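Local coordinates for protein exocyst complex component EXO70 (Saccharomyces cerevisiae, PDB 2B1E) that serves in the secretory pathway as a subunit of the exocyst, which tethers secretory vesicles to sites of exocytosis, and plays a role in assembly of that complex, at residues D17-A22 and H69-H74; Q43-L48 and K80-Q85. All blocks are in the same frame, centred on the assembly; numbering follows the deposited sequence.

Interaction 1 (D17-A22 and H69-H74)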
ATOM      1  N   ASP A  17     -43.832  59.367  27.139  1.00 17.10           N
ATOM      2  CA  ASP A  17     -43.030  59.667  25.963  1.00 17.12           C
ATOM      3  C   ASP A  17     -42.179  58.491  25.492  1.00 17.79           C
ATOM      4  O   ASP A  17     -42.077  58.244  24.286  1.00 16.26           O
ATOM      5  CB  ASP A  17     -42.159  60.896  26.217  1.00 17.59           C
ATOM      6  CG  ASP A  17     -42.970  62.177  26.207  1.00 20.67           C
ATOM      7  OD1 ASP A  17     -44.173  62.103  25.856  1.00 20.99           O
ATOM      8  OD2 ASP A  17     -42.416  63.246  26.540  1.00 19.09           O
ATOM      9  N   LEU A  18     -41.570  57.768  26.430  1.00 17.22           N
ATOM     10  CA  LEU A  18     -40.746  56.609  26.080  1.00 16.59           C
ATOM     11  C   LEU A  18     -41.622  55.548  25.415  1.00 16.82           C
ATOM     12  O   LEU A  18     -41.201  54.882  24.466  1.00 15.41           O
ATOM     13  CB  LEU A  18     -40.092  56.011  27.330  1.00 17.69           C
ATOM     14  CG  LEU A  18     -39.012  56.862  28.007  1.00 18.42           C
ATOM     15  CD1 LEU A  18     -38.546  56.199  29.290  1.00 18.94           C
ATOM     16  CD2 LEU A  18     -37.852  57.046  27.045  1.00 20.36           C
ATOM     17  N   ALA A  19     -42.838  55.393  25.933  1.00 13.71           N
ATOM     18  CA  ALA A  19     -43.782  54.422  25.401  1.00 15.74           C
ATOM     19  C   ALA A  19     -44.074  54.793  23.956  1.00 16.87           C
ATOM     20  O   ALA A  19     -44.046  53.943  23.069  1.00 15.33           O
ATOM     21  CB  ALA A  19     -45.069  54.440  26.227  1.00 15.31           C
ATOM     22  N   ASN A  20     -44.340  56.074  23.714  1.00 18.07           N
ATOM     23  CA  ASN A  20     -44.620  56.522  22.352  1.00 19.16           C
ATOM     24  C   ASN A  20     -43.448  56.176  21.434  1.00 18.40           C
ATOM     25  O   ASN A  20     -43.647  55.651  20.339  1.00 20.19           O
ATOM     26  CB  ASN A  20     -44.879  58.031  22.322  1.00 21.28           C
ATOM     27  CG  ASN A  20     -45.273  58.522  20.942  1.00 23.03           C
ATOM     28  OD1 ASN A  20     -46.262  58.061  20.368  1.00 27.03           O
ATOM     29  ND2 ASN A  20     -44.502  59.454  20.401  1.00 23.62           N
ATOM     30  N   GLU A  21     -42.227  56.466  21.876  1.00 16.88           N
ATOM     31  CA  GLU A  21     -41.034  56.157  21.086  1.00 17.45           C
ATOM     32  C   GLU A  21     -40.953  54.665  20.792  1.00 16.40           C
ATOM     33  O   GLU A  21     -40.680  54.260  19.665  1.00 16.86           O
ATOM     34  CB  GLU A  21     -39.764  56.580  21.827  1.00 20.80           C
ATOM     35  CG  GLU A  21     -39.646  58.068  22.042  1.00 25.58           C
ATOM     36  CD  GLU A  21     -39.445  58.808  20.743  1.00 29.93           C
ATOM     37  OE1 GLU A  21     -38.468  58.485  20.032  1.00 32.63           O
ATOM     38  OE2 GLU A  21     -40.257  59.705  20.432  1.00 33.65           O
ATOM     39  N   ALA A  22     -41.175  53.845  21.812  1.00 12.98           N
ATOM     40  CA  ALA A  22     -41.133  52.400  21.624  1.00 14.66           C
ATOM     41  C   ALA A  22     -42.175  51.956  20.604  1.00 15.98           C
ATOM     42  O   ALA A  22     -41.907  51.065  19.790  1.00 15.98           O
ATOM     43  CB  ALA A  22     -41.364  51.690  22.939  1.00 15.26           C
ATOM     44  N   HIS A  69     -44.347  49.254  34.690  1.00 10.88           N
ATOM     45  CA  HIS A  69     -44.266  47.811  34.505  1.00 10.61           C
ATOM     46  C   HIS A  69     -44.695  47.434  33.105  1.00 10.38           C
ATOM     47  O   HIS A  69     -44.172  46.490  32.519  1.00  7.78           O
ATOM     48  CB  HIS A  69     -45.137  47.109  35.550  1.00 11.51           C
ATOM     49  CG  HIS A  69     -44.680  47.347  36.959  1.00 14.43           C
ATOM     50  ND1 HIS A  69     -45.465  47.078  38.057  1.00 14.96           N
ATOM     51  CD2 HIS A  69     -43.505  47.817  37.442  1.00 13.14           C
ATOM     52  CE1 HIS A  69     -44.795  47.371  39.158  1.00 16.05           C
ATOM     53  NE2 HIS A  69     -43.603  47.822  38.811  1.00 14.92           N
ATOM     54  N   GLY A  70     -45.650  48.190  32.578  1.00 10.40           N
ATOM     55  CA  GLY A  70     -46.134  47.944  31.235  1.00 12.50           C
ATOM     56  C   GLY A  70     -45.053  48.181  30.196  1.00 11.62           C
ATOM     57  O   GLY A  70     -44.801  47.316  29.365  1.00 11.00           O
ATOM     58  N   ILE A  71     -44.393  49.337  30.227  1.00 11.56           N
ATOM     59  CA  ILE A  71     -43.352  49.573  29.232  1.00 12.43           C
ATOM     60  C   ILE A  71     -42.182  48.591  29.398  1.00 11.80           C
ATOM     61  O   ILE A  71     -41.587  48.154  28.411  1.00 10.14           O
ATOM     62  CB  ILE A  71     -42.836  51.030  29.267  1.00 13.20           C
ATOM     63  CG1 ILE A  71     -42.117  51.344  27.944  1.00 12.09           C
ATOM     64  CG2 ILE A  71     -41.898  51.237  30.442  1.00 10.96           C
ATOM     65  CD1 ILE A  71     -41.669  52.802  27.799  1.00 12.90           C
ATOM     66  N   LEU A  72     -41.850  48.233  30.639  1.00 11.82           N
ATOM     67  CA  LEU A  72     -40.773  47.275  30.861  1.00 10.76           C
ATOM     68  C   LEU A  72     -41.084  45.962  30.131  1.00 11.06           C
ATOM     69  O   LEU A  72     -40.233  45.404  29.436  1.00  8.47           O
ATOM     70  CB  LEU A  72     -40.586  46.974  32.359  1.00 12.62           C
ATOM     71  CG  LEU A  72     -40.045  48.073  33.281  1.00 14.10           C
ATOM     72  CD1 LEU A  72     -39.874  47.501  34.702  1.00 14.54           C
ATOM     73  CD2 LEU A  72     -38.723  48.589  32.752  1.00 11.95           C
ATOM     74  N   THR A  73     -42.301  45.465  30.292  1.00 10.78           N
ATOM     75  CA  THR A  73     -42.679  44.208  29.647  1.00 12.65           C
ATOM     76  C   THR A  73     -42.757  44.367  28.127  1.00 11.42           C
ATOM     77  O   THR A  73     -42.346  43.479  27.386  1.00 10.33           O
ATOM     78  CB  THR A  73     -44.033  43.691  30.185  1.00 14.71           C
ATOM     79  OG1 THR A  73     -43.924  43.469  31.598  1.00 13.43           O
ATOM     80  CG2 THR A  73     -44.417  42.380  29.512  1.00 15.35           C
ATOM     81  N   HIS A  74     -43.268  45.507  27.672  1.00 12.28           N
ATOM     82  CA  HIS A  74     -43.387  45.755  26.243  1.00 12.16           C
ATOM     83  C   HIS A  74     -42.008  45.749  25.584  1.00 10.65           C
ATOM     84  O   HIS A  74     -41.798  45.077  24.581  1.00 10.87           O
ATOM     85  CB  HIS A  74     -44.081  47.095  25.991  1.00 13.94           C
ATOM     86  CG  HIS A  74     -44.284  47.396  24.539  1.00 14.47           C
ATOM     87  ND1 HIS A  74     -44.354  48.681  24.049  1.00 16.04           N
ATOM     88  CD2 HIS A  74     -44.412  46.577  23.468  1.00 16.37           C
ATOM     89  CE1 HIS A  74     -44.510  48.642  22.736  1.00 19.69           C
ATOM     90  NE2 HIS A  74     -44.548  47.376  22.358  1.00 17.94           N
TER
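Ile71 reaches across from helix 66-94 to the backbone and side chains of Leu18 and Ala19 on helix 15-30; the two helices are nearly parallel members of a small helical bundle in the N-terminal region of Exo70. Their short segments have axes 10.5 Å apart and crossing at 24°, and the closest backbone pairing is Ala19 with Ile71, whose CA atoms lie 6.2 Å apart.

The apolar part of the contact rests on one methyl. With CG1 anti to the backbone N (chi1 -161°) and the chain extended beyond it, Ile71 projects CD1 to within 3.6 Å of Leu18 CB. The same methyl stands 4.1 Å from Ala19 CB. Leu18 also touches Ile55 of helix 38-56.

One turn on, the contact becomes mixed. Ala22 CB lies 4.4 Å from His74 ND1, oblique to the ring and without a hydrogen bond; His74 NE2 bonds instead to Glu26, farther along helix 15-30, which ties the ring to the helix it packs against. No hydrogen bond joins the two segments, and the tightest approach, Ile71 CD1 to Ala19 N at 3.4 Å, sets the methyl over the backbone where Leu18 and Ala19 join.

Interaction 2 (Q43-L48 and K80-Q85)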
ATOM      1  N   GLN A  43     -30.258  47.938  14.558  1.00 11.35           N
ATOM      2  CA  GLN A  43     -30.031  49.220  15.212  1.00 13.09           C
ATOM      3  C   GLN A  43     -31.263  49.615  16.022  1.00 11.20           C
ATOM      4  O   GLN A  43     -31.151  50.173  17.120  1.00 10.65           O
ATOM      5  CB  GLN A  43     -29.716  50.304  14.180  1.00 16.29           C
ATOM      6  CG  GLN A  43     -29.203  51.578  14.812  1.00 20.75           C
ATOM      7  CD  GLN A  43     -28.036  51.312  15.750  1.00 25.41           C
ATOM      8  OE1 GLN A  43     -27.024  50.709  15.360  1.00 27.44           O
ATOM      9  NE2 GLN A  43     -28.171  51.756  16.998  1.00 30.57           N
ATOM     10  N   VAL A  44     -32.448  49.340  15.487  1.00 10.85           N
ATOM     11  CA  VAL A  44     -33.665  49.662  16.222  1.00  9.69           C
ATOM     12  C   VAL A  44     -33.780  48.764  17.457  1.00  9.97           C
ATOM     13  O   VAL A  44     -34.174  49.216  18.534  1.00  9.14           O
ATOM     14  CB  VAL A  44     -34.913  49.502  15.344  1.00 11.13           C
ATOM     15  CG1 VAL A  44     -36.168  49.585  16.210  1.00 10.62           C
ATOM     16  CG2 VAL A  44     -34.935  50.602  14.286  1.00 10.38           C
ATOM     17  N   VAL A  45     -33.432  47.489  17.314  1.00 10.61           N
ATOM     18  CA  VAL A  45     -33.495  46.599  18.466  1.00 10.10           C
ATOM     19  C   VAL A  45     -32.508  47.121  19.529  1.00  9.92           C
ATOM     20  O   VAL A  45     -32.799  47.078  20.722  1.00  9.73           O
ATOM     21  CB  VAL A  45     -33.150  45.154  18.069  1.00  8.51           C
ATOM     22  CG1 VAL A  45     -33.235  44.244  19.285  1.00 12.67           C
ATOM     23  CG2 VAL A  45     -34.143  44.663  16.994  1.00 10.88           C
ATOM     24  N   HIS A  46     -31.349  47.623  19.104  1.00 11.01           N
ATOM     25  CA  HIS A  46     -30.375  48.157  20.065  1.00 11.41           C
ATOM     26  C   HIS A  46     -30.997  49.342  20.827  1.00 12.66           C
ATOM     27  O   HIS A  46     -30.797  49.484  22.035  1.00 11.80           O
ATOM     28  CB  HIS A  46     -29.081  48.637  19.371  1.00 12.77           C
ATOM     29  CG  HIS A  46     -28.184  47.534  18.892  1.00 10.17           C
ATOM     30  ND1 HIS A  46     -27.917  46.409  19.641  1.00 10.24           N
ATOM     31  CD2 HIS A  46     -27.458  47.405  17.753  1.00 10.29           C
ATOM     32  CE1 HIS A  46     -27.070  45.635  18.985  1.00 11.48           C
ATOM     33  NE2 HIS A  46     -26.775  46.217  17.836  1.00  9.25           N
ATOM     34  N   LYS A  47     -31.734  50.197  20.121  1.00 12.40           N
ATOM     35  CA  LYS A  47     -32.376  51.345  20.763  1.00 14.97           C
ATOM     36  C   LYS A  47     -33.296  50.874  21.885  1.00 13.42           C
ATOM     37  O   LYS A  47     -33.309  51.443  22.969  1.00 11.04           O
ATOM     38  CB  LYS A  47     -33.202  52.150  19.751  1.00 17.19           C
ATOM     39  CG  LYS A  47     -32.398  53.039  18.806  1.00 24.09           C
ATOM     40  CD  LYS A  47     -32.086  54.380  19.449  1.00 29.47           C
ATOM     41  CE  LYS A  47     -31.375  55.316  18.480  1.00 32.00           C
ATOM     42  NZ  LYS A  47     -31.142  56.659  19.093  1.00 33.98           N
ATOM     43  N   LEU A  48     -34.075  49.831  21.613  1.00 12.43           N
ATOM     44  CA  LEU A  48     -35.007  49.297  22.607  1.00 11.90           C
ATOM     45  C   LEU A  48     -34.260  48.723  23.804  1.00 11.82           C
ATOM     46  O   LEU A  48     -34.641  48.936  24.962  1.00 10.43           O
ATOM     47  CB  LEU A  48     -35.871  48.211  21.971  1.00 13.02           C
ATOM     48  CG  LEU A  48     -36.786  48.666  20.831  1.00 12.62           C
ATOM     49  CD1 LEU A  48     -37.336  47.441  20.115  1.00 16.76           C
ATOM     50  CD2 LEU A  48     -37.915  49.536  21.367  1.00 15.59           C
ATOM     51  N   LYS A  80     -37.532  40.432  22.358  1.00 13.05           N
ATOM     52  CA  LYS A  80     -37.543  38.984  22.220  1.00 10.97           C
ATOM     53  C   LYS A  80     -38.092  38.548  20.860  1.00 11.05           C
ATOM     54  O   LYS A  80     -37.532  37.661  20.208  1.00 10.86           O
ATOM     55  CB  LYS A  80     -38.381  38.358  23.337  1.00 14.12           C
ATOM     56  CG  LYS A  80     -38.318  36.847  23.380  1.00 19.73           C
ATOM     57  CD  LYS A  80     -39.180  36.279  24.513  1.00 26.70           C
ATOM     58  CE  LYS A  80     -38.788  36.839  25.872  1.00 26.60           C
ATOM     59  NZ  LYS A  80     -39.696  36.332  26.957  1.00 32.94           N
ATOM     60  N   ARG A  81     -39.182  39.168  20.425  1.00  9.56           N
ATOM     61  CA  ARG A  81     -39.774  38.794  19.144  1.00 11.37           C
ATOM     62  C   ARG A  81     -38.861  39.162  17.982  1.00 11.15           C
ATOM     63  O   ARG A  81     -38.700  38.386  17.032  1.00 10.05           O
ATOM     64  CB  ARG A  81     -41.139  39.465  18.971  1.00 12.62           C
ATOM     65  CG  ARG A  81     -42.178  39.089  20.020  1.00 12.15           C
ATOM     66  CD  ARG A  81     -43.576  39.499  19.576  1.00 10.39           C
ATOM     67  NE  ARG A  81     -43.816  40.947  19.585  1.00 11.67           N
ATOM     68  CZ  ARG A  81     -44.077  41.651  20.686  1.00  9.31           C
ATOM     69  NH1 ARG A  81     -44.114  41.035  21.864  1.00  7.09           N
ATOM     70  NH2 ARG A  81     -44.347  42.953  20.610  1.00  8.50           N
ATOM     71  N   SER A  82     -38.267  40.352  18.055  1.00  9.50           N
ATOM     72  CA  SER A  82     -37.373  40.817  17.011  1.00  9.88           C
ATOM     73  C   SER A  82     -36.124  39.942  16.884  1.00 11.01           C
ATOM     74  O   SER A  82     -35.665  39.660  15.772  1.00 10.10           O
ATOM     75  CB  SER A  82     -36.989  42.274  17.275  1.00  8.15           C
ATOM     76  OG  SER A  82     -38.151  43.082  17.353  1.00 10.25           O
ATOM     77  N   GLU A  83     -35.575  39.507  18.014  1.00 10.21           N
ATOM     78  CA  GLU A  83     -34.395  38.657  17.975  1.00 12.77           C
ATOM     79  C   GLU A  83     -34.752  37.271  17.433  1.00 12.89           C
ATOM     80  O   GLU A  83     -33.945  36.640  16.756  1.00 14.12           O
ATOM     81  CB  GLU A  83     -33.749  38.579  19.372  1.00 13.49           C
ATOM     82  CG  GLU A  83     -32.988  39.869  19.706  1.00 15.58           C
ATOM     83  CD  GLU A  83     -32.430  39.937  21.131  1.00 16.27           C
ATOM     84  OE1 GLU A  83     -31.616  40.842  21.396  1.00 15.98           O
ATOM     85  OE2 GLU A  83     -32.802  39.115  21.982  1.00 17.34           O
ATOM     86  N   ALA A  84     -35.969  36.807  17.707  1.00 14.23           N
ATOM     87  CA  ALA A  84     -36.391  35.502  17.210  1.00 14.07           C
ATOM     88  C   ALA A  84     -36.451  35.581  15.678  1.00 14.41           C
ATOM     89  O   ALA A  84     -36.140  34.620  14.982  1.00 15.59           O
ATOM     90  CB  ALA A  84     -37.760  35.127  17.792  1.00 15.07           C
ATOM     91  N   GLN A  85     -36.834  36.743  15.165  1.00 12.85           N
ATOM     92  CA  GLN A  85     -36.911  36.953  13.722  1.00 13.75           C
ATOM     93  C   GLN A  85     -35.512  36.941  13.106  1.00 12.91           C
ATOM     94  O   GLN A  85     -35.318  36.471  11.976  1.00 11.80           O
ATOM     95  CB  GLN A  85     -37.614  38.283  13.431  1.00 15.60           C
ATOM     96  CG  GLN A  85     -37.635  38.686  11.966  1.00 18.92           C
ATOM     97  CD  GLN A  85     -38.222  37.623  11.058  1.00 22.35           C
ATOM     98  OE1 GLN A  85     -39.302  37.080  11.327  1.00 25.79           O
ATOM     99  NE2 GLN A  85     -37.518  37.321   9.970  1.00 20.12           N
TER
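Val45 overlaps the aliphatic part of Ser82: its CG2 methyl lies 3.7 Å from Ser82 CB, the closest approach between the two segments. The valine torsion explains which branch does the touching. CG1 is anti to the backbone N (chi1 -179°), which places CG2 beside that nitrogen and facing Ser82, while CG1 is turned to the neighbouring Glu83.

On the serine, carbon rather than oxygen makes the contact. The hydroxyl is folded back beside its own backbone N (chi1 -57°) and hydrogen-bonds to the carbonyl O of Leu78, one turn earlier in the same helix. The hydroxyl of this buried serine is thus satisfied within helix 66-94, and the serine offers Val45 an apolar surface.

The register fits such small side chains: the CA atoms of Val45 and Ser82 are 7.1 Å apart. Their helices, 38-56 and 66-94, run in broadly opposite directions, as consecutive members of an antiparallel helical bundle do, and helix 15-30 covers a further side through Leu29, which touches both Leu48 and Ser82. Leu48, a turn beyond Val45, packs on Leu75, Leu78 and Ile79 and so carries the same interface back along helix 66-94.

Glu83 adds a smaller, longer-range contact. Its chain is extended, with CD anti to CA, which brings OE1 to 4.3 Å from Val45 CG1, a long approach and no bond. That carboxylate oxygen is hydrogen-bonded to the hydroxyl of Tyr129, from helix 117-132. Tyr129 also touches Val45 and meets the ring of His46, their planes turned by about 30°.

Overall arrangement
Interactions 1 and 2 share helix 66-94, which meets helix 15-30 in the first and helix 38-56 in the second. Their centres are 14 Å apart and their nearest atoms about 4 Å apart, without touching. Along the chain the segments alternate, in the order 17-22, 43-48, 69-74, 80-85. Because 69-74 and 80-85 follow one another on one helix, helix 66-94 packs on helices 15-30 and 38-56 at successive levels. The near-parallel first pairing and the roughly opposed second pairing indicate an up-down-up arrangement. Both contacts lie far from the chain's centre, 72 Å and 59 Å respectively, placing this bundle toward the N-terminal end of an elongated, largely helical subunit; helix 117-132 adjoins interaction 2.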